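Long-range contacts in dihydroxyacetone kinase (Citrobacter freundii, PDB 1UN8), which catalyses the ATP-dependent phosphorylation of dihydroxyacetone to dihydroxyacetone phosphate, with a divalent metal ion, magnesium or calcium, as cofactor: residues Lys71-Ala76 and Thr320-Ser325; Asn27-Leu32 and Arg39-Arg44; Asn50-Ser55 and Ala97-Ala102. One frame throughout, in Å; residues are numbered along the deposited sequence.

Contact 1 of 3, residues Lys71-Ala76 and Thr320-Ser325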
loop_
_atom_site.group_PDB
_atom_site.type_symbol
_atom_site.label_atom_id
_atom_site.label_comp_id
_atom_site.label_asym_id
_atom_site.label_seq_id
_atom_site.Cartn_x
_atom_site.Cartn_y
_atom_site.Cartn_z
ATOM N N LYS A 71 -6.777 22.325 6.206
ATOM C CA LYS A 71 -8.091 22.949 6.150
ATOM C C LYS A 71 -9.215 21.914 6.060
ATOM O O LYS A 71 -9.227 21.069 5.163
ATOM C CB LYS A 71 -8.131 23.896 4.952
ATOM C CG LYS A 71 -9.392 24.724 4.823
ATOM C CD LYS A 71 -9.325 25.595 3.576
ATOM C CE LYS A 71 -10.572 26.446 3.420
ATOM N NZ LYS A 71 -10.521 27.214 2.145
ATOM N N GLY A 72 -10.153 21.973 7.002
ATOM C CA GLY A 72 -11.264 21.035 7.006
ATOM C C GLY A 72 -11.047 19.823 7.903
ATOM O O GLY A 72 -11.972 19.022 8.107
ATOM N N MET A 73 -9.824 19.680 8.425
ATOM C CA MET A 73 -9.480 18.566 9.303
ATOM C C MET A 73 -8.487 18.964 10.387
ATOM O O MET A 73 -8.510 20.091 10.876
ATOM C CB MET A 73 -8.919 17.381 8.499
ATOM C CG MET A 73 -9.969 16.643 7.684
ATOM S SD MET A 73 -9.411 15.107 6.885
ATOM C CE MET A 73 -9.893 13.901 8.122
ATOM N N LEU A 74 -7.615 18.031 10.754
ATOM C CA LEU A 74 -6.639 18.257 11.808
ATOM C C LEU A 74 -5.845 19.547 11.716
ATOM O O LEU A 74 -5.433 19.956 10.634
ATOM C CB LEU A 74 -5.687 17.062 11.874
ATOM C CG LEU A 74 -5.951 16.050 12.996
ATOM C CD1 LEU A 74 -7.444 15.868 13.226
ATOM C CD2 LEU A 74 -5.280 14.730 12.637
ATOM N N THR A 75 -5.639 20.182 12.870
ATOM C CA THR A 75 -4.879 21.426 12.959
ATOM C C THR A 75 -3.422 21.068 13.177
ATOM O O THR A 75 -2.524 21.722 12.662
ATOM C CB THR A 75 -5.359 22.300 14.137
ATOM O OG1 THR A 75 -6.688 22.765 13.875
ATOM C CG2 THR A 75 -4.437 23.491 14.338
ATOM N N ALA A 76 -3.196 20.012 13.946
ATOM C CA ALA A 76 -1.850 19.546 14.234
ATOM C C ALA A 76 -1.924 18.086 14.650
ATOM O O ALA A 76 -2.997 17.582 14.974
ATOM C CB ALA A 76 -1.240 20.383 15.354
ATOM N N THR A 320 -17.584 17.238 2.270
ATOM C CA THR A 320 -16.952 18.532 2.061
ATOM C C THR A 320 -15.495 18.367 1.700
ATOM O O THR A 320 -14.804 17.537 2.276
ATOM C CB THR A 320 -17.046 19.410 3.310
ATOM O OG1 THR A 320 -16.370 18.770 4.400
ATOM C CG2 THR A 320 -18.500 19.634 3.696
ATOM N N GLU A 321 -15.022 19.150 0.741
ATOM C CA GLU A 321 -13.624 19.058 0.353
ATOM C C GLU A 321 -12.773 19.610 1.483
ATOM O O GLU A 321 -13.190 20.523 2.196
ATOM C CB GLU A 321 -13.353 19.873 -0.913
ATOM C CG GLU A 321 -14.224 19.514 -2.101
ATOM C CD GLU A 321 -13.868 20.320 -3.347
ATOM O OE1 GLU A 321 -13.822 21.572 -3.267
ATOM O OE2 GLU A 321 -13.638 19.701 -4.409
ATOM N N VAL A 322 -11.583 19.044 1.652
ATOM C CA VAL A 322 -10.648 19.517 2.672
ATOM C C VAL A 322 -9.295 19.632 1.983
ATOM O O VAL A 322 -9.186 19.322 0.797
ATOM C CB VAL A 322 -10.561 18.534 3.867
ATOM C CG1 VAL A 322 -11.929 18.399 4.520
ATOM C CG2 VAL A 322 -10.062 17.167 3.396
ATOM N N GLU A 323 -8.273 20.083 2.701
ATOM C CA GLU A 323 -6.949 20.201 2.101
ATOM C C GLU A 323 -5.921 19.431 2.909
ATOM O O GLU A 323 -5.226 20.000 3.753
ATOM C CB GLU A 323 -6.518 21.658 2.023
ATOM C CG GLU A 323 -7.562 22.562 1.437
ATOM C CD GLU A 323 -7.032 23.946 1.180
ATOM O OE1 GLU A 323 -6.134 24.392 1.941
ATOM O OE2 GLU A 323 -7.523 24.583 0.220
ATOM N N THR A 324 -5.819 18.135 2.642
ATOM C CA THR A 324 -4.863 17.292 3.348
ATOM C C THR A 324 -4.100 16.398 2.377
ATOM O O THR A 324 -4.495 16.230 1.223
ATOM C CB THR A 324 -5.574 16.402 4.384
ATOM O OG1 THR A 324 -6.536 15.570 3.717
ATOM C CG2 THR A 324 -6.284 17.261 5.429
ATOM N N SER A 325 -3.011 15.814 2.853
ATOM C CA SER A 325 -2.214 14.954 1.996
ATOM C C SER A 325 -2.903 13.663 1.615
ATOM O O SER A 325 -2.618 13.100 0.558
ATOM C CB SER A 325 -0.897 14.592 2.674
ATOM O OG SER A 325 -0.131 15.748 2.970
HETATM O O HOH W 1 -5.254 23.130 4.384
HETATM O O HOH W 2 -14.166 18.296 6.985
#

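Contact 2 of 3, residues Asn27-Leu32 and Arg39-Arg44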
loop_
_atom_site.group_PDB
_atom_site.type_symbol
_atom_site.label_atom_id
_atom_site.label_comp_id
_atom_site.label_asym_id
_atom_site.label_seq_id
_atom_site.Cartn_x
_atom_site.Cartn_y
_atom_site.Cartn_z
ATOM N N ASN A 27 1.401 21.561 0.373
ATOM C CA ASN A 27 2.530 22.287 0.937
ATOM C C ASN A 27 2.010 23.130 2.106
ATOM O O ASN A 27 2.441 24.268 2.321
ATOM C CB ASN A 27 3.164 23.187 -0.125
ATOM C CG ASN A 27 4.449 23.829 0.351
ATOM O OD1 ASN A 27 4.848 24.887 -0.144
ATOM N ND2 ASN A 27 5.100 23.204 1.329
ATOM N N ASN A 28 1.082 22.548 2.858
ATOM C CA ASN A 28 0.472 23.215 3.995
ATOM C C ASN A 28 0.908 22.600 5.308
ATOM O O ASN A 28 0.243 22.773 6.320
ATOM C CB ASN A 28 -1.043 23.110 3.903
ATOM C CG ASN A 28 -1.528 21.666 3.963
ATOM O OD1 ASN A 28 -0.798 20.740 3.601
ATOM N ND2 ASN A 28 -2.765 21.467 4.422
ATOM N N LEU A 29 2.022 21.881 5.299
ATOM C CA LEU A 29 2.503 21.254 6.517
ATOM C C LEU A 29 3.837 21.842 6.941
ATOM O O LEU A 29 4.638 22.239 6.105
ATOM C CB LEU A 29 2.643 19.744 6.297
ATOM C CG LEU A 29 1.383 19.096 5.711
ATOM C CD1 LEU A 29 1.690 17.676 5.247
ATOM C CD2 LEU A 29 0.259 19.120 6.742
ATOM N N ALA A 30 4.077 21.890 8.243
ATOM C CA ALA A 30 5.322 22.422 8.752
ATOM C C ALA A 30 5.662 21.793 10.092
ATOM O O ALA A 30 4.782 21.560 10.923
ATOM C CB ALA A 30 5.214 23.937 8.902
ATOM N N ARG A 31 6.936 21.506 10.307
ATOM C CA ARG A 31 7.331 20.948 11.585
ATOM C C ARG A 31 7.340 22.112 12.566
ATOM O O ARG A 31 7.419 23.269 12.162
ATOM C CB ARG A 31 8.719 20.300 11.501
ATOM C CG ARG A 31 8.765 19.111 10.557
ATOM C CD ARG A 31 10.009 18.254 10.740
ATOM N NE ARG A 31 10.123 17.702 12.088
ATOM C CZ ARG A 31 10.896 16.668 12.397
ATOM N NH1 ARG A 31 11.610 16.079 11.453
ATOM N NH2 ARG A 31 10.968 16.226 13.649
ATOM N N LEU A 32 7.232 21.805 13.852
ATOM C CA LEU A 32 7.235 22.833 14.879
ATOM C C LEU A 32 8.584 22.776 15.578
ATOM O O LEU A 32 8.993 21.722 16.062
ATOM C CB LEU A 32 6.116 22.568 15.887
ATOM C CG LEU A 32 5.920 23.636 16.959
ATOM C CD1 LEU A 32 5.146 24.796 16.363
ATOM C CD2 LEU A 32 5.169 23.058 18.145
ATOM N N ARG A 39 7.844 15.659 18.525
ATOM C CA ARG A 39 7.628 15.593 17.086
ATOM C C ARG A 39 6.225 16.033 16.699
ATOM O O ARG A 39 5.304 15.223 16.598
ATOM C CB ARG A 39 7.931 14.167 16.601
ATOM C CG ARG A 39 9.418 13.964 16.288
ATOM C CD ARG A 39 9.868 12.521 16.385
ATOM N NE ARG A 39 9.615 12.015 17.728
ATOM C CZ ARG A 39 10.394 11.154 18.372
ATOM N NH1 ARG A 39 11.501 10.683 17.811
ATOM N NH2 ARG A 39 10.056 10.762 19.592
ATOM N N ILE A 40 6.084 17.334 16.473
ATOM C CA ILE A 40 4.810 17.928 16.113
ATOM C C ILE A 40 4.780 18.507 14.709
ATOM O O ILE A 40 5.692 19.226 14.296
ATOM C CB ILE A 40 4.450 19.067 17.076
ATOM C CG1 ILE A 40 4.594 18.584 18.521
ATOM C CG2 ILE A 40 3.048 19.565 16.768
ATOM C CD1 ILE A 40 3.771 19.400 19.534
ATOM N N VAL A 41 3.725 18.186 13.974
ATOM C CA VAL A 41 3.559 18.707 12.633
ATOM C C VAL A 41 2.334 19.570 12.729
ATOM O O VAL A 41 1.337 19.175 13.328
ATOM C CB VAL A 41 3.293 17.619 11.597
ATOM C CG1 VAL A 41 2.900 18.261 10.263
ATOM C CG2 VAL A 41 4.534 16.773 11.420
ATOM N N VAL A 42 2.408 20.755 12.147
ATOM C CA VAL A 42 1.287 21.672 12.204
ATOM C C VAL A 42 1.025 22.279 10.840
ATOM O O VAL A 42 1.896 22.263 9.976
ATOM C CB VAL A 42 1.562 22.800 13.211
ATOM C CG1 VAL A 42 2.477 23.848 12.591
ATOM C CG2 VAL A 42 0.257 23.402 13.659
ATOM N N ARG A 43 -0.172 22.809 10.649
ATOM C CA ARG A 43 -0.525 23.418 9.379
ATOM C C ARG A 43 -0.041 24.858 9.306
ATOM O O ARG A 43 0.056 25.538 10.326
ATOM C CB ARG A 43 -2.035 23.366 9.179
ATOM C CG ARG A 43 -2.817 23.887 10.348
ATOM C CD ARG A 43 -4.295 23.567 10.208
ATOM N NE ARG A 43 -4.935 24.318 9.131
ATOM C CZ ARG A 43 -6.247 24.344 8.913
ATOM N NH1 ARG A 43 -7.066 23.653 9.705
ATOM N NH2 ARG A 43 -6.745 25.067 7.913
ATOM N N ARG A 44 0.276 25.308 8.094
ATOM C CA ARG A 44 0.750 26.668 7.869
ATOM C C ARG A 44 -0.443 27.623 7.775
ATOM O O ARG A 44 -0.291 28.840 7.820
ATOM C CB ARG A 44 1.599 26.703 6.596
ATOM C CG ARG A 44 2.921 25.971 6.753
ATOM C CD ARG A 44 3.229 25.101 5.555
ATOM N NE ARG A 44 3.544 25.880 4.361
ATOM C CZ ARG A 44 4.644 26.613 4.217
ATOM N NH1 ARG A 44 5.537 26.670 5.196
ATOM N NH2 ARG A 44 4.848 27.287 3.096
HETATM O O HOH W 3 7.930 19.388 16.801
#

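Contact 3 of 3, residues Asn50-Ser55 and Ala97-Ala102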
loop_
_atom_site.group_PDB
_atom_site.type_symbol
_atom_site.label_atom_id
_atom_site.label_comp_id
_atom_site.label_asym_id
_atom_site.label_seq_id
_atom_site.Cartn_x
_atom_site.Cartn_y
_atom_site.Cartn_z
ATOM N N ASN A 50 -10.458 30.044 14.807
ATOM C CA ASN A 50 -11.277 28.843 14.814
ATOM C C ASN A 50 -10.755 27.878 15.865
ATOM O O ASN A 50 -9.625 28.005 16.342
ATOM C CB ASN A 50 -11.262 28.160 13.446
ATOM C CG ASN A 50 -12.159 28.857 12.438
ATOM O OD1 ASN A 50 -13.218 29.389 12.797
ATOM N ND2 ASN A 50 -11.755 28.844 11.167
ATOM N N VAL A 51 -11.588 26.917 16.239
ATOM C CA VAL A 51 -11.191 25.934 17.235
ATOM C C VAL A 51 -10.157 24.986 16.650
ATOM O O VAL A 51 -10.289 24.526 15.521
ATOM C CB VAL A 51 -12.402 25.117 17.724
ATOM C CG1 VAL A 51 -11.928 23.925 18.549
ATOM C CG2 VAL A 51 -13.325 26.008 18.558
ATOM N N ALA A 52 -9.116 24.709 17.421
ATOM C CA ALA A 52 -8.075 23.804 16.973
ATOM C C ALA A 52 -8.474 22.347 17.231
ATOM O O ALA A 52 -9.020 22.015 18.289
ATOM C CB ALA A 52 -6.767 24.124 17.698
ATOM N N VAL A 53 -8.214 21.483 16.256
ATOM C CA VAL A 53 -8.504 20.061 16.396
ATOM C C VAL A 53 -7.165 19.317 16.352
ATOM O O VAL A 53 -6.603 19.097 15.270
ATOM C CB VAL A 53 -9.403 19.554 15.247
ATOM C CG1 VAL A 53 -9.736 18.084 15.433
ATOM C CG2 VAL A 53 -10.681 20.381 15.173
ATOM N N ILE A 54 -6.651 18.917 17.506
ATOM C CA ILE A 54 -5.356 18.228 17.595
ATOM C C ILE A 54 -5.528 16.716 17.742
ATOM O O ILE A 54 -6.479 16.248 18.391
ATOM C CB ILE A 54 -4.529 18.733 18.792
ATOM C CG1 ILE A 54 -3.928 20.106 18.484
ATOM C CG2 ILE A 54 -3.439 17.733 19.145
ATOM C CD1 ILE A 54 -3.303 20.783 19.684
ATOM N N SER A 55 -4.612 15.963 17.145
ATOM C CA SER A 55 -4.644 14.518 17.267
ATOM C C SER A 55 -3.222 13.977 17.327
ATOM O O SER A 55 -2.264 14.725 17.553
ATOM C CB SER A 55 -5.389 13.888 16.094
ATOM O OG SER A 55 -5.697 12.531 16.361
ATOM N N ALA A 97 0.881 25.898 21.034
ATOM C CA ALA A 97 1.340 26.378 19.749
ATOM C C ALA A 97 0.272 26.750 18.736
ATOM O O ALA A 97 0.500 27.609 17.888
ATOM C CB ALA A 97 2.269 25.357 19.144
ATOM N N VAL A 98 -0.897 26.124 18.820
ATOM C CA VAL A 98 -1.939 26.379 17.835
ATOM C C VAL A 98 -3.303 26.715 18.396
ATOM O O VAL A 98 -4.266 26.863 17.635
ATOM C CB VAL A 98 -2.119 25.146 16.911
ATOM C CG1 VAL A 98 -0.801 24.781 16.273
ATOM C CG2 VAL A 98 -2.661 23.963 17.712
ATOM N N THR A 99 -3.400 26.829 19.714
ATOM C CA THR A 99 -4.684 27.119 20.331
ATOM C C THR A 99 -4.858 28.574 20.745
ATOM O O THR A 99 -4.012 29.142 21.445
ATOM C CB THR A 99 -4.920 26.221 21.567
ATOM O OG1 THR A 99 -4.751 24.850 21.191
ATOM C CG2 THR A 99 -6.339 26.405 22.107
ATOM N N GLY A 100 -5.969 29.156 20.290
ATOM C CA GLY A 100 -6.319 30.527 20.617
ATOM C C GLY A 100 -7.460 30.504 21.621
ATOM O O GLY A 100 -7.791 29.451 22.172
ATOM N N GLU A 101 -8.077 31.655 21.864
ATOM C CA GLU A 101 -9.167 31.723 22.827
ATOM C C GLU A 101 -10.297 30.751 22.521
ATOM O O GLU A 101 -10.993 30.300 23.425
ATOM C CB GLU A 101 -9.713 33.150 22.905
ATOM C CG GLU A 101 -9.089 33.983 24.018
ATOM C CD GLU A 101 -9.398 35.471 23.883
ATOM O OE1 GLU A 101 -8.809 36.124 22.985
ATOM O OE2 GLU A 101 -10.234 35.986 24.669
ATOM N N ALA A 102 -10.467 30.418 21.246
ATOM C CA ALA A 102 -11.534 29.509 20.836
ATOM C C ALA A 102 -11.394 28.116 21.452
ATOM O O ALA A 102 -12.374 27.366 21.538
ATOM C CB ALA A 102 -11.569 29.403 19.309
HETATM O O HOH W 4 -8.273 27.742 18.901
#

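Contact 1 of 3, residues Lys71-Ala76 and Thr320-Ser325
Lys71 and Glu323 bring two loop backbones together through one direct hydrogen bond, Glu323 N to Lys71 O at 2.8 Å, with an N-H...O angle of 159° and the donor lying in the carbonyl plane. The same carbonyl oxygen also touches Val322 CB. A water adds a second link: it accepts from Lys71 N and donates to Glu323 O and to Glu323 OE1, so one solvent molecule ties the Glu323 carboxylate to both backbones. The Lys71 chain is fully extended, CG anti to the backbone N (chi1 -175°), and its CB and CD pass the Glu323 carboxylate, CD lying 3.7 Å from Glu323 CD. The charged tips stay beyond salt-bridge range, Lys71 NZ being 4.4 Å from Glu323 OE2, so their attraction is probably modest. At the positive phi of Gly72 (95°) a side chain would jam against the preceding carbonyl oxygen; having none, Gly72 lets Val322 CG1 come within 3.7 Å of its CA. Further on, Met73 SD meets Val322 CG2 and Thr324 CG2, each at 4.1 Å, and its side chain runs at about a right angle to that of Thr324. This is structural packing away from the substrate and ATP sites, joining the loop before strand 76-80 to the segment that follows helix 314-319. Helix 155-167 flanks both loops: His159 packs on Met73, Lys160 on Val322, and Tyr164 on Thr320.

Contact 2 of 3, residues Asn27-Leu32 and Arg39-Arg44
Ala30 and Val42 form the central hydrogen-bonded pair of an antiparallel beta hairpin, strands 29-32 and 40-43, at one edge of the N-terminal mixed sheet. Val42 N donates to Ala30 O at 2.8 Å, almost straight (175°), and Ala30 N returns a bond to Val42 O. Leu29-Arg43 and Arg31-Val41 are the flanking non-hydrogen-bonded pairs, and Leu32 N reaches Ile40 O at 3.0 Å. A water accepting from Ile40 N and donating to Leu32 O spans the loop end. Leu32 and Ile40 lie side by side, CB to CB 4.1 Å, pointing the same way towards helix 88-98. On the other face Leu29 CB meets Val41 CG1 against helix 12-22, where Arg31 NH1 forms a salt bridge with Asp18 and a hydrogen bond with Ser14. Arg44 folds back over the opposite end, chi2 (136°) placing CD 3.2 Å from Leu29 O. Its CG rests 3.7 Å from Ala30 CB, and its NE makes a weak bond to Asn27 O at 2.8 Å. The guanidinium has Asn27 ND2 over one face, the two planes 23° apart. Arg44 N bonds Asn28 O from above the carbonyl plane. Arg31 and Leu32 pair in parallel with a strand of the second subunit, continuing the sheet across the dimer interface. Backbone bonds thus fix the register, while Arg44 closes the Asn27 end with one sound backbone bond, one weak side-chain bond and apolar contact.

Contact 3 of 3, residues Asn50-Ser55 and Ala97-Ala102
Ile54 and Val98 meet through their methyl groups, Ile54 CD1 3.8 Å from Val98 CG2, the two side chains crossing at a slant. With Val98 CG1 anti to the carbonyl carbon (chi1 -55°), CG2 falls between the backbone N and the carbonyl carbon, and from there it also reaches Ala52 CB at 4.1 Å. Ala52 CB in turn lies 3.7 Å from the carbonyl oxygen of Val98 and close to Thr99 OG1. That hydroxyl is engaged behind the contact, bonded to the carbonyl oxygen of Ile95 one turn back in the helix. At the other end Val51 CG2, anti to its carbonyl carbon, sits 3.4 Å from Ala102 O and touches Ala102 CB. The same Ala102 methyl rests 3.8 Å from Asn50 O. No direct hydrogen bond joins the two segments; one water makes the polar link, donating to Asn50 O at 2.9 Å and accepting from Gly100 N at 3.0 Å. The contact joins the start of strand 52-59 to the C-terminal end of helix 88-98, and Thr99 is the first residue to leave helical angles. This helix is the connection of a beta-alpha-beta crossover from strand 76-80 to strand 104-109, with strand 52-59 lying between these two parallel strands. Ala52 and Ile54 direct their side chains to the helix, whereas Val53 points away and packs on Ala162 and Ala166 of helix 155-167, so helices cover both faces of this strand. Strand 52-59 is held in line by backbone hydrogen bonds of Ala52 with Gly103 and Leu105, and of Ile54 with Leu105 and Ile107. Ala94 and Ile95 extend the helix surface beside Ile54, and Val98 also packs on Leu46 and Thr75. Farther along strand 52-59 lie Gly58 and Ser59, which bind substrate.

How the contacts relate
All three contacts belong to the N-terminal DhaK (Dak1) region, which binds dihydroxyacetone, and gather round one mixed sheet. Contacts 2 and 3 are buried, contact 1 only partly so. Strand 76-80, entered from residues 71-76, lies between the strands of the other two: Thr75 O probably bonds Arg43 N of contact 2, and Thr75 N probably bonds Val53 O of contact 3. Contacts 2 and 3 share the side of helix 88-98, where Val42 packs on Val98 and Leu32 on Ala97. Their chemistry differs with place: contact 2 is a regular backbone pairing at the dimer interface, contact 3 apolar strand-to-helix packing, and contact 1 a loop pairing with one direct backbone bond and a bridging water.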